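Local coordinates for protein response regulator receiver modulated diguanylate cyclase with PAS/PAC sensor (Desulfovibrio desulfuricans subsp. desulfuricans, PDB 3CG0) that probably acts as the phospho-accepting receiver domain that relays a two-component signal to the PAS and diguanylate cyclase domains of a larger regulatory protein, at residues 27-31 against 32-36; 122-125 against 126-129; 38-42 against 43-47; 14-18 against 19-23; 70-73 against 74-78. All coordinates share one frame; numbering follows the deposited sequence.

Contact 1: 27-31 against 32-36; sequences IQLES and LGYDV
Glu30 and Gly33 lie 5.1 Å apart between CA atoms where helix 19-32 stops, and the chain reverses through a Schellman motif: Tyr34 N returns to Leu29 O and Gly33 N to Glu30 O, both weak bonds at 3.2 Å. Gly33 makes the turn with phi at 119°, an angle at which a side chain would jam against the preceding carbonyl oxygen, so glycine suits it. The hydrophobic pair expected of this motif is Leu29 with Tyr34. Methyl CD2 of Leu29 meets ring atom CD2 of Tyr34 at 3.9 Å, the two side chains crossing obliquely, while Leu29 O sits near the ring plane at its edge. Leu29 CB also rests on Val36 CG1, and the pair Leu29 and Tyr34 goes on to pack against Ile122 of helix 115-132. On the outer side the Glu30 chain bends at chi2 (96°), which carries OE1 to 3.4 Å from Val36 CG1. A water lies 2.7 Å from Glu30 OE1 and 3.0 Å from Asp35 OD1. Greasy residues thus face the core while acids face outward; the water probably eases the repulsion between the two carboxylates at this helix-to-strand turn.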
loop_
_atom_site.group_PDB
_atom_site.type_symbol
_atom_site.label_atom_id
_atom_site.label_comp_id
_atom_site.label_asym_id
_atom_site.label_seq_id
_atom_site.Cartn_x
_atom_site.Cartn_y
_atom_site.Cartn_z
ATOM N N ILE C 27 3.254 -34.319 12.309
ATOM C CA ILE C 27 2.445 -34.127 13.534
ATOM C C ILE C 27 2.351 -32.646 13.895
ATOM O O ILE C 27 1.254 -32.120 14.058
ATOM C CB ILE C 27 2.999 -34.928 14.752
ATOM C CG1 ILE C 27 2.790 -36.430 14.577
ATOM C CG2 ILE C 27 2.339 -34.499 16.073
ATOM C CD1 ILE C 27 3.576 -37.258 15.572
ATOM N N GLN C 28 3.507 -31.980 13.976
ATOM C CA GLN C 28 3.580 -30.531 14.222
ATOM C C GLN C 28 2.817 -29.690 13.210
ATOM O O GLN C 28 2.139 -28.756 13.600
ATOM C CB GLN C 28 5.026 -30.048 14.282
ATOM C CG GLN C 28 5.747 -30.395 15.566
ATOM C CD GLN C 28 7.173 -29.889 15.574
ATOM O OE1 GLN C 28 8.030 -30.392 14.846
ATOM N NE2 GLN C 28 7.437 -28.896 16.408
ATOM N N LEU C 29 2.916 -30.030 11.927
ATOM C CA LEU C 29 2.256 -29.263 10.877
ATOM C C LEU C 29 0.755 -29.444 10.884
ATOM O O LEU C 29 0.015 -28.485 10.683
ATOM C CB LEU C 29 2.801 -29.614 9.495
ATOM C CG LEU C 29 4.220 -29.143 9.180
ATOM C CD1 LEU C 29 4.698 -29.852 7.951
ATOM C CD2 LEU C 29 4.238 -27.669 8.970
ATOM N N GLU C 30 0.316 -30.677 11.114
ATOM C CA GLU C 30 -1.106 -30.995 11.194
ATOM C C GLU C 30 -1.772 -30.317 12.401
ATOM O O GLU C 30 -2.913 -29.873 12.301
ATOM C CB GLU C 30 -1.299 -32.503 11.272
ATOM C CG GLU C 30 -2.504 -33.013 10.524
ATOM C CD GLU C 30 -2.152 -33.496 9.134
ATOM O OE1 GLU C 30 -1.813 -32.657 8.268
ATOM O OE2 GLU C 30 -2.223 -34.722 8.909
ATOM N N SER C 31 -1.041 -30.223 13.516
ATOM C CA SER C 31 -1.509 -29.558 14.737
ATOM C C SER C 31 -1.646 -28.043 14.572
ATOM O O SER C 31 -2.403 -27.387 15.298
ATOM C CB SER C 31 -0.553 -29.858 15.897
ATOM O OG SER C 31 -0.284 -31.246 15.989
ATOM N N LEU C 32 -0.888 -27.487 13.630
ATOM C CA LEU C 32 -0.931 -26.059 13.347
ATOM C C LEU C 32 -2.082 -25.730 12.394
ATOM O O LEU C 32 -2.574 -24.597 12.366
ATOM C CB LEU C 32 0.417 -25.569 12.795
ATOM C CG LEU C 32 1.569 -25.479 13.816
ATOM C CD1 LEU C 32 2.921 -25.360 13.133
ATOM C CD2 LEU C 32 1.373 -24.320 14.804
ATOM N N GLY C 33 -2.511 -26.729 11.627
ATOM C CA GLY C 33 -3.639 -26.574 10.717
ATOM C C GLY C 33 -3.295 -26.808 9.254
ATOM O O GLY C 33 -4.195 -27.026 8.432
ATOM N N TYR C 34 -1.999 -26.770 8.938
ATOM C CA TYR C 34 -1.507 -26.910 7.567
ATOM C C TYR C 34 -1.865 -28.251 6.951
ATOM O O TYR C 34 -1.906 -29.269 7.630
ATOM C CB TYR C 34 0.018 -26.737 7.511
ATOM C CG TYR C 34 0.522 -25.399 7.993
ATOM C CD1 TYR C 34 0.333 -24.244 7.235
ATOM C CD2 TYR C 34 1.212 -25.292 9.199
ATOM C CE1 TYR C 34 0.794 -23.009 7.682
ATOM C CE2 TYR C 34 1.685 -24.071 9.648
ATOM C CZ TYR C 34 1.475 -22.935 8.884
ATOM O OH TYR C 34 1.941 -21.729 9.335
ATOM N N ASP C 35 -2.125 -28.241 5.654
ATOM C CA ASP C 35 -2.325 -29.474 4.918
ATOM C C ASP C 35 -0.956 -29.953 4.436
ATOM O O ASP C 35 -0.267 -29.230 3.722
ATOM C CB ASP C 35 -3.263 -29.213 3.732
ATOM C CG ASP C 35 -3.743 -30.491 3.049
ATOM O OD1 ASP C 35 -3.476 -31.612 3.540
ATOM O OD2 ASP C 35 -4.403 -30.365 1.998
ATOM N N VAL C 36 -0.539 -31.150 4.844
ATOM C CA VAL C 36 0.674 -31.734 4.253
ATOM C C VAL C 36 0.355 -32.643 3.073
ATOM O O VAL C 36 -0.357 -33.648 3.179
ATOM C CB VAL C 36 1.751 -32.255 5.292
ATOM C CG1 VAL C 36 1.224 -32.262 6.713
ATOM C CG2 VAL C 36 2.419 -33.583 4.864
HETATM O O HOH W 1 -2.464 -33.400 5.756
#

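Contact 2: 122-125 against 126-129; sequences IEMA and IHKK
Ile122 and Ile126 lie one helical turn apart on helix 115-132, and the main-chain bonds between the halves are regular alpha-helical i to i+4 links. Ile126 N bonds to Ile122 O, His127 N to Glu123 O, Lys128 N to Met124 O and Lys129 N to Ala125 O, all within 2.9 to 3.1 Å.

Apolar contact comes next. The two isoleucines run side by side, pointing the same way, and Ile122 CG2 touches Ile126 CD1 at 3.7 Å. Ile126 has CG1 beside its backbone N (chi1 -63°), which lays CG1 and CD1 back over the preceding turn, CG1 being 3.3 Å from Ile122 O. The small Ala125 lets the helix come close to Phe106.

A third group mixes sulfur-bearing and aromatic side chains. Met124 bends at chi2 and chi3, bringing CE to 4.1 Å from His127 ND1, obliquely to the imidazole. Both residues pack on Tyr108 of the second subunit, and the extended Lys128 chain reaches Pro105 O of that subunit with NZ.

Among the charged groups, Glu123 OE2 forms a salt bridge with Arg120. Side-chain character thus follows the surroundings of the helix: Ile122 and Ala125 face the domain's own residues, flexible Met124 bridges Phe106 of its own chain and Tyr108 of the second subunit, and flat His127 and long Lys128 face that second subunit.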
loop_
_atom_site.group_PDB
_atom_site.type_symbol
_atom_site.label_atom_id
_atom_site.label_comp_id
_atom_site.label_asym_id
_atom_site.label_seq_id
_atom_site.Cartn_x
_atom_site.Cartn_y
_atom_site.Cartn_z
ATOM N N ILE C 122 6.785 -20.262 8.046
ATOM C CA ILE C 122 5.913 -20.597 6.914
ATOM C C ILE C 122 5.027 -19.418 6.502
ATOM O O ILE C 122 4.910 -19.113 5.308
ATOM C CB ILE C 122 5.062 -21.862 7.230
ATOM C CG1 ILE C 122 5.972 -23.093 7.335
ATOM C CG2 ILE C 122 3.999 -22.088 6.189
ATOM C CD1 ILE C 122 5.229 -24.411 7.509
ATOM N N GLU C 123 4.419 -18.759 7.492
ATOM C CA GLU C 123 3.621 -17.552 7.267
ATOM C C GLU C 123 4.434 -16.468 6.573
ATOM O O GLU C 123 4.010 -15.927 5.548
ATOM C CB GLU C 123 3.057 -17.008 8.583
ATOM C CG GLU C 123 1.740 -17.645 9.023
ATOM C CD GLU C 123 0.998 -16.838 10.100
ATOM O OE1 GLU C 123 -0.227 -17.062 10.261
ATOM O OE2 GLU C 123 1.629 -15.992 10.785
ATOM N N MET C 124 5.610 -16.187 7.120
ATOM C CA MET C 124 6.501 -15.159 6.580
ATOM C C MET C 124 7.071 -15.510 5.206
ATOM O O MET C 124 7.229 -14.635 4.371
ATOM C CB MET C 124 7.646 -14.874 7.554
ATOM C CG MET C 124 7.319 -13.981 8.757
ATOM S SD MET C 124 7.061 -12.252 8.303
ATOM C CE MET C 124 5.260 -12.153 8.283
ATOM N N ALA C 125 7.368 -16.787 4.980
ATOM C CA ALA C 125 7.926 -17.244 3.698
ATOM C C ALA C 125 6.944 -17.092 2.551
ATOM O O ALA C 125 7.297 -16.579 1.495
ATOM C CB ALA C 125 8.387 -18.664 3.808
ATOM N N ILE C 126 5.711 -17.529 2.775
ATOM C CA ILE C 126 4.628 -17.409 1.796
ATOM C C ILE C 126 4.233 -15.950 1.572
ATOM O O ILE C 126 3.968 -15.541 0.442
ATOM C CB ILE C 126 3.383 -18.231 2.253
ATOM C CG1 ILE C 126 3.732 -19.722 2.323
ATOM C CG2 ILE C 126 2.178 -17.986 1.329
ATOM C CD1 ILE C 126 2.720 -20.557 3.030
ATOM N N HIS C 127 4.199 -15.170 2.653
ATOM C CA HIS C 127 3.904 -13.741 2.555
ATOM C C HIS C 127 4.953 -12.999 1.730
ATOM O O HIS C 127 4.610 -12.276 0.812
ATOM C CB HIS C 127 3.777 -13.106 3.947
ATOM C CG HIS C 127 3.229 -11.711 3.929
ATOM N ND1 HIS C 127 3.653 -10.735 4.809
ATOM C CD2 HIS C 127 2.289 -11.129 3.145
ATOM C CE1 HIS C 127 2.999 -9.612 4.568
ATOM N NE2 HIS C 127 2.164 -9.824 3.563
ATOM N N LYS C 128 6.226 -13.187 2.058
ATOM C CA LYS C 128 7.321 -12.648 1.255
ATOM C C LYS C 128 7.148 -12.997 -0.221
ATOM O O LYS C 128 7.290 -12.124 -1.081
ATOM C CB LYS C 128 8.677 -13.146 1.771
ATOM C CG LYS C 128 9.869 -12.705 0.932
ATOM C CD LYS C 128 11.168 -13.165 1.540
ATOM C CE LYS C 128 12.323 -12.994 0.557
ATOM N NZ LYS C 128 13.556 -13.612 1.108
ATOM N N LYS C 129 6.810 -14.255 -0.497
ATOM C CA LYS C 129 6.584 -14.733 -1.867
ATOM C C LYS C 129 5.413 -14.021 -2.553
ATOM O O LYS C 129 5.540 -13.606 -3.700
ATOM C CB LYS C 129 6.383 -16.261 -1.896
ATOM C CG LYS C 129 6.306 -16.858 -3.312
ATOM C CD LYS C 129 7.556 -17.642 -3.765
ATOM C CE LYS C 129 8.895 -16.916 -3.603
ATOM N NZ LYS C 129 10.045 -17.754 -4.071
#

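Contact 3: 38-42 against 43-47; sequences GVFDN and GEEAV
Phe40 and Ala46 meet where strand 35-40 of the CheY-like alpha/beta receiver fold turns into helix 43-53. The phenyl ring stands with CG beside the backbone N (chi1 -57°), which sets its position, and chi2 (-82°) turns one face to the first turn of the helix. Ala46 CA sits over the ring centre, 3.8 Å from the centroid and only 11° off the normal, a CH-pi contact. Ala46 CB comes to 3.7 Å from Phe40 CD2; alanine fits because a methyl is small enough for the helix to press its backbone onto the ring. At the edge of the same ring Glu45 OE1 approaches in plane, 3.5 Å from CD1 of Phe40, probably a favourable way for an acid oxygen to meet the positive rim of a phenyl group.

Asn42 turns its CG between backbone N and carbonyl carbon, which folds the amide over the start of the helix. Its ND2 lies 3.5 Å from Glu45 CG. Glu45 OE2 is held by a salt bridge to Arg48, while a water ties the loop to OE1: it accepts from Asp41 N at 3.0 Å and Asn42 ND2 at 3.1 Å, and donates to Glu45 OE1 at 3.2 Å.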
loop_
_atom_site.group_PDB
_atom_site.type_symbol
_atom_site.label_atom_id
_atom_site.label_comp_id
_atom_site.label_asym_id
_atom_site.label_seq_id
_atom_site.Cartn_x
_atom_site.Cartn_y
_atom_site.Cartn_z
ATOM N N GLY C 38 2.561 -34.028 0.691
ATOM C CA GLY C 38 3.420 -35.166 0.403
ATOM C C GLY C 38 4.627 -35.207 1.299
ATOM O O GLY C 38 5.076 -34.173 1.796
ATOM N N VAL C 39 5.134 -36.417 1.529
ATOM C CA VAL C 39 6.370 -36.619 2.280
ATOM C C VAL C 39 7.282 -37.528 1.446
ATOM O O VAL C 39 6.879 -38.627 1.037
ATOM C CB VAL C 39 6.137 -37.192 3.692
ATOM C CG1 VAL C 39 7.467 -37.443 4.398
ATOM C CG2 VAL C 39 5.312 -36.226 4.537
ATOM N N PHE C 40 8.500 -37.046 1.179
ATOM C CA PHE C 40 9.423 -37.735 0.289
ATOM C C PHE C 40 10.753 -37.952 0.987
ATOM O O PHE C 40 11.158 -37.137 1.814
ATOM C CB PHE C 40 9.610 -36.919 -0.990
ATOM C CG PHE C 40 8.328 -36.642 -1.723
ATOM C CD1 PHE C 40 7.786 -37.594 -2.575
ATOM C CD2 PHE C 40 7.655 -35.440 -1.556
ATOM C CE1 PHE C 40 6.600 -37.364 -3.253
ATOM C CE2 PHE C 40 6.461 -35.199 -2.239
ATOM C CZ PHE C 40 5.934 -36.163 -3.082
ATOM N N ASP C 41 11.424 -39.057 0.667
ATOM C CA ASP C 41 12.712 -39.380 1.293
ATOM C C ASP C 41 13.885 -39.249 0.329
ATOM O O ASP C 41 15.027 -39.094 0.749
ATOM C CB ASP C 41 12.687 -40.758 1.978
ATOM C CG ASP C 41 12.492 -41.925 0.999
ATOM O OD1 ASP C 41 12.723 -43.074 1.426
ATOM O OD2 ASP C 41 12.102 -41.717 -0.173
ATOM N N ASN C 42 13.593 -39.342 -0.959
ATOM C CA ASN C 42 14.559 -39.010 -1.990
ATOM C C ASN C 42 14.066 -37.796 -2.773
ATOM O O ASN C 42 12.865 -37.653 -3.033
ATOM C CB ASN C 42 14.855 -40.218 -2.902
ATOM C CG ASN C 42 13.925 -40.310 -4.094
ATOM O OD1 ASN C 42 14.362 -40.213 -5.239
ATOM N ND2 ASN C 42 12.635 -40.484 -3.830
ATOM N N GLY C 43 15.000 -36.921 -3.131
ATOM C CA GLY C 43 14.668 -35.655 -3.768
ATOM C C GLY C 43 14.109 -35.690 -5.179
ATOM O O GLY C 43 13.278 -34.844 -5.531
ATOM N N GLU C 44 14.557 -36.659 -5.981
ATOM C CA GLU C 44 14.136 -36.782 -7.384
ATOM C C GLU C 44 12.626 -36.936 -7.573
ATOM O O GLU C 44 12.040 -36.295 -8.454
ATOM C CB GLU C 44 14.872 -37.928 -8.085
ATOM C CG GLU C 44 16.080 -37.478 -8.892
ATOM C CD GLU C 44 16.832 -38.626 -9.569
ATOM O OE1 GLU C 44 16.663 -39.800 -9.164
ATOM O OE2 GLU C 44 17.603 -38.345 -10.512
ATOM N N GLU C 45 12.001 -37.762 -6.738
ATOM C CA GLU C 45 10.571 -38.007 -6.868
ATOM C C GLU C 45 9.704 -36.890 -6.275
ATOM O O GLU C 45 8.559 -36.726 -6.698
ATOM C CB GLU C 45 10.184 -39.410 -6.371
ATOM C CG GLU C 45 9.520 -39.506 -5.012
ATOM C CD GLU C 45 8.573 -40.699 -4.908
ATOM O OE1 GLU C 45 7.931 -40.861 -3.847
ATOM O OE2 GLU C 45 8.461 -41.470 -5.889
ATOM N N ALA C 46 10.263 -36.118 -5.335
ATOM C CA ALA C 46 9.625 -34.890 -4.818
ATOM C C ALA C 46 9.456 -33.832 -5.901
ATOM O O ALA C 46 8.415 -33.183 -5.979
ATOM C CB ALA C 46 10.425 -34.313 -3.672
ATOM N N VAL C 47 10.497 -33.671 -6.719
ATOM C CA VAL C 47 10.498 -32.757 -7.869
ATOM C C VAL C 47 9.502 -33.215 -8.949
ATOM O O VAL C 47 8.820 -32.389 -9.562
ATOM C CB VAL C 47 11.942 -32.590 -8.451
ATOM C CG1 VAL C 47 11.965 -31.641 -9.657
ATOM C CG2 VAL C 47 12.904 -32.087 -7.377
HETATM O O HOH W 2 10.350 -40.346 -1.806
#

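Contact 4: 14-18 against 19-23; sequences IVEDG and RLAAA
Glu16 turns from the end of strand 11-15 toward Ala21 and Ala22, the first turn of helix 19-32. Its CG is anti to the backbone N (chi1 170°) and the chain then bends at chi2 (75°), so that the aliphatic part lies against the helix: CG is 3.7 Å from Ala22 N and 3.8 Å from Ala22 CB. Farther out, OE2 passes Ala21 CB at 3.8 Å and takes a weak bond from Gly18 N at 3.4 Å. The two alanines suit their places because their short methyls leave the glutamate lying close to the helix. Gly18, at the N-cap position, starts the helix with its carbonyl: Ala22 N reaches Gly18 O at 3.0 Å, nearly along the C=O axis, with an N-H...O angle of 167°.

Beyond the two segments Glu16 OE1 comes close to the like-charged carboxylate of Asp61, the predicted phosphorylation site, and OE2 has a weak, long ion pair with Lys111. Receiver domains usually carry acidic residues after the first strand that help to bind magnesium. The chemistry therefore implies that the alanine-lined helix start and the Gly18 N-H probably help to place an acidic side chain beside the probable phosphorylation pocket.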
loop_
_atom_site.group_PDB
_atom_site.type_symbol
_atom_site.label_atom_id
_atom_site.label_comp_id
_atom_site.label_asym_id
_atom_site.label_seq_id
_atom_site.Cartn_x
_atom_site.Cartn_y
_atom_site.Cartn_z
ATOM N N ILE C 14 7.111 -32.061 2.281
ATOM C CA ILE C 14 8.257 -32.379 3.143
ATOM C C ILE C 14 9.231 -33.301 2.403
ATOM O O ILE C 14 8.824 -34.285 1.796
ATOM C CB ILE C 14 7.829 -33.062 4.457
ATOM C CG1 ILE C 14 6.859 -32.184 5.254
ATOM C CG2 ILE C 14 9.039 -33.402 5.325
ATOM C CD1 ILE C 14 6.335 -32.865 6.518
ATOM N N VAL C 15 10.509 -32.946 2.426
ATOM C CA VAL C 15 11.564 -33.771 1.863
ATOM C C VAL C 15 12.522 -34.086 3.005
ATOM O O VAL C 15 13.251 -33.209 3.466
ATOM C CB VAL C 15 12.322 -33.055 0.735
ATOM C CG1 VAL C 15 13.141 -34.056 -0.072
ATOM C CG2 VAL C 15 11.376 -32.333 -0.175
ATOM N N GLU C 16 12.510 -35.336 3.464
ATOM C CA GLU C 16 13.174 -35.705 4.704
ATOM C C GLU C 16 13.506 -37.187 4.687
ATOM O O GLU C 16 12.621 -38.014 4.442
ATOM C CB GLU C 16 12.246 -35.387 5.877
ATOM C CG GLU C 16 12.686 -35.931 7.219
ATOM C CD GLU C 16 13.839 -35.154 7.808
ATOM O OE1 GLU C 16 13.712 -33.915 7.950
ATOM O OE2 GLU C 16 14.865 -35.786 8.137
ATOM N N ASP C 17 14.774 -37.517 4.952
ATOM C CA ASP C 17 15.249 -38.910 4.918
ATOM C C ASP C 17 14.869 -39.685 6.189
ATOM O O ASP C 17 14.411 -40.822 6.107
ATOM C CB ASP C 17 16.769 -38.964 4.689
ATOM C CG ASP C 17 17.174 -39.944 3.582
ATOM O OD1 ASP C 17 16.521 -41.002 3.414
ATOM O OD2 ASP C 17 18.163 -39.650 2.877
ATOM N N GLY C 18 15.062 -39.067 7.355
ATOM C CA GLY C 18 14.703 -39.679 8.645
ATOM C C GLY C 18 13.203 -39.805 8.856
ATOM O O GLY C 18 12.518 -38.805 9.075
ATOM N N ARG C 19 12.700 -41.043 8.798
ATOM C CA ARG C 19 11.253 -41.340 8.835
ATOM C C ARG C 19 10.520 -40.906 10.105
ATOM O O ARG C 19 9.337 -40.580 10.058
ATOM C CB ARG C 19 10.988 -42.825 8.571
ATOM C CG ARG C 19 10.837 -43.165 7.114
ATOM C CD ARG C 19 9.873 -44.318 6.934
ATOM N NE ARG C 19 9.747 -44.729 5.537
ATOM C CZ ARG C 19 10.502 -45.656 4.953
ATOM N NH1 ARG C 19 11.453 -46.287 5.639
ATOM N NH2 ARG C 19 10.303 -45.953 3.675
ATOM N N LEU C 20 11.227 -40.907 11.226
ATOM C CA LEU C 20 10.669 -40.445 12.487
ATOM C C LEU C 20 10.598 -38.921 12.550
ATOM O O LEU C 20 9.655 -38.365 13.111
ATOM C CB LEU C 20 11.480 -40.995 13.666
ATOM C CG LEU C 20 10.960 -40.715 15.076
ATOM C CD1 LEU C 20 9.594 -41.345 15.277
ATOM C CD2 LEU C 20 11.951 -41.223 16.111
ATOM N N ALA C 21 11.604 -38.257 11.982
ATOM C CA ALA C 21 11.650 -36.796 11.909
ATOM C C ALA C 21 10.552 -36.270 10.998
ATOM O O ALA C 21 9.887 -35.291 11.337
ATOM C CB ALA C 21 13.013 -36.336 11.423
ATOM N N ALA C 22 10.352 -36.940 9.860
ATOM C CA ALA C 22 9.252 -36.653 8.942
ATOM C C ALA C 22 7.897 -36.739 9.618
ATOM O O ALA C 22 7.051 -35.863 9.444
ATOM C CB ALA C 22 9.289 -37.606 7.756
ATOM N N ALA C 23 7.704 -37.811 10.382
ATOM C CA ALA C 23 6.479 -38.050 11.122
ATOM C C ALA C 23 6.266 -36.984 12.173
ATOM O O ALA C 23 5.173 -36.427 12.263
ATOM C CB ALA C 23 6.507 -39.436 11.763
#

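Contact 5: 70-73 against 74-78; sequences GVET and AARLA
Gly70, at the start of helix 70-80, bonds through its O to Ala74 N at 2.9 Å; this helix is the crossover of a beta-alpha-beta unit between strands 57-61 and 85-89 of the receiver fold. Ala74 CB sits 3.4 Å from Gly70 O. The small side chain of Ala74 suits a place close to the sheet, where it touches Ile85 and Phe87.

Val71 accepts from Ala75 N through its O at 2.8 Å. Its branched side chain leaves this turn and packs on Ala100 and Arg99 of helix 94-101 and on Val103.

Glu72 follows on the outer side. Its O accepts from Arg76 N at 3.1 Å. The Arg76 chain, extended from CG to NE, runs back along the helix and lays the edge of its guanidinium near Glu72 O, while Arg76 NH1 passes Glu72 CB at 3.8 Å. The carboxylate stays farther off, Glu72 OE1 being 4.5 Å from Arg76 NH1; this is at most a weak attraction, beyond salt-bridge range, as befits a pair at the surface.

Thr73 turns inward again. Its OG1 stands beside the backbone N (chi1 -57°) and bonds to Asp69 O, just ahead of the helix, which satisfies a buried hydroxyl and turns the methyl toward Leu77. Leu77 N bonds to Thr73 O. The two side chains lie side by side, pointing the same way, and Thr73 CG2 meets Leu77 CD1 at 4.0 Å.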
loop_
_atom_site.group_PDB
_atom_site.type_symbol
_atom_site.label_atom_id
_atom_site.label_comp_id
_atom_site.label_asym_id
_atom_site.label_seq_id
_atom_site.Cartn_x
_atom_site.Cartn_y
_atom_site.Cartn_z
ATOM N N GLY C 70 20.013 -32.424 -0.588
ATOM C CA GLY C 70 19.018 -31.475 -0.088
ATOM C C GLY C 70 19.071 -30.155 -0.821
ATOM O O GLY C 70 18.043 -29.562 -1.135
ATOM N N VAL C 71 20.287 -29.725 -1.130
ATOM C CA VAL C 71 20.507 -28.442 -1.775
ATOM C C VAL C 71 20.004 -28.445 -3.221
ATOM O O VAL C 71 19.326 -27.505 -3.643
ATOM C CB VAL C 71 21.982 -27.981 -1.608
ATOM C CG1 VAL C 71 22.256 -26.728 -2.389
ATOM C CG2 VAL C 71 22.270 -27.715 -0.136
ATOM N N GLU C 72 20.298 -29.521 -3.949
ATOM C CA GLU C 72 19.875 -29.680 -5.338
ATOM C C GLU C 72 18.382 -29.918 -5.473
ATOM O O GLU C 72 17.771 -29.513 -6.456
ATOM C CB GLU C 72 20.584 -30.868 -5.980
ATOM C CG GLU C 72 22.081 -30.716 -6.167
ATOM C CD GLU C 72 22.692 -31.954 -6.797
ATOM O OE1 GLU C 72 23.235 -31.838 -7.915
ATOM O OE2 GLU C 72 22.608 -33.048 -6.184
ATOM N N THR C 73 17.811 -30.631 -4.507
ATOM C CA THR C 73 16.371 -30.826 -4.443
ATOM C C THR C 73 15.699 -29.466 -4.223
ATOM O O THR C 73 14.806 -29.099 -4.963
ATOM C CB THR C 73 15.997 -31.825 -3.331
ATOM O OG1 THR C 73 16.677 -33.068 -3.567
ATOM C CG2 THR C 73 14.520 -32.066 -3.309
ATOM N N ALA C 74 16.171 -28.709 -3.240
ATOM C CA ALA C 74 15.639 -27.354 -3.005
ATOM C C ALA C 74 15.868 -26.395 -4.188
ATOM O O ALA C 74 14.956 -25.682 -4.578
ATOM C CB ALA C 74 16.225 -26.791 -1.760
ATOM N N ALA C 75 17.072 -26.398 -4.770
ATOM C CA ALA C 75 17.362 -25.615 -5.990
ATOM C C ALA C 75 16.344 -25.854 -7.088
ATOM O O ALA C 75 15.870 -24.903 -7.710
ATOM C CB ALA C 75 18.770 -25.900 -6.513
ATOM N N ARG C 76 15.969 -27.112 -7.298
ATOM C CA ARG C 76 14.990 -27.430 -8.325
ATOM C C ARG C 76 13.558 -27.069 -7.965
ATOM O O ARG C 76 12.819 -26.563 -8.810
ATOM C CB ARG C 76 15.107 -28.886 -8.764
ATOM C CG ARG C 76 16.090 -29.051 -9.912
ATOM C CD ARG C 76 16.621 -30.465 -10.003
ATOM N NE ARG C 76 17.697 -30.585 -10.988
ATOM C CZ ARG C 76 18.992 -30.383 -10.737
ATOM N NH1 ARG C 76 19.409 -30.037 -9.522
ATOM N NH2 ARG C 76 19.878 -30.528 -11.716
ATOM N N LEU C 77 13.167 -27.320 -6.723
ATOM C CA LEU C 77 11.841 -26.919 -6.242
ATOM C C LEU C 77 11.666 -25.396 -6.269
ATOM O O LEU C 77 10.611 -24.899 -6.669
ATOM C CB LEU C 77 11.588 -27.476 -4.830
ATOM C CG LEU C 77 11.564 -29.001 -4.639
ATOM C CD1 LEU C 77 11.564 -29.364 -3.171
ATOM C CD2 LEU C 77 10.396 -29.651 -5.354
ATOM N N ALA C 78 12.704 -24.667 -5.857
ATOM C CA ALA C 78 12.682 -23.191 -5.808
ATOM C C ALA C 78 12.642 -22.508 -7.164
ATOM O O ALA C 78 12.066 -21.427 -7.297
ATOM C CB ALA C 78 13.855 -22.661 -5.014
#

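Overall arrangement
Along the chain the order is contact 4, contact 1, contact 3, contact 5, contact 2, spanning a five-stranded parallel sheet with helices on its two faces. Contacts 4 and 1 mark the two ends of helix 19-32, their centres 14 Å apart, and Ile14 packs on Leu29 between them. Contact 3 begins on strand 35-40, beside strand 11-15; its centre is 11 Å from those of contacts 4 and 5. Probable hydrogen bonds join Phe40 to Ile14 and Glu16, while Gly43 touches Thr73 and Val47 touches Leu77. Contacts 1 and 2, centres 16 Å apart, meet at Tyr34 and Ile122. Contact 4 borders the probable phosphorylation site; contact 2, across the chain's centre, lies at the subunit interface.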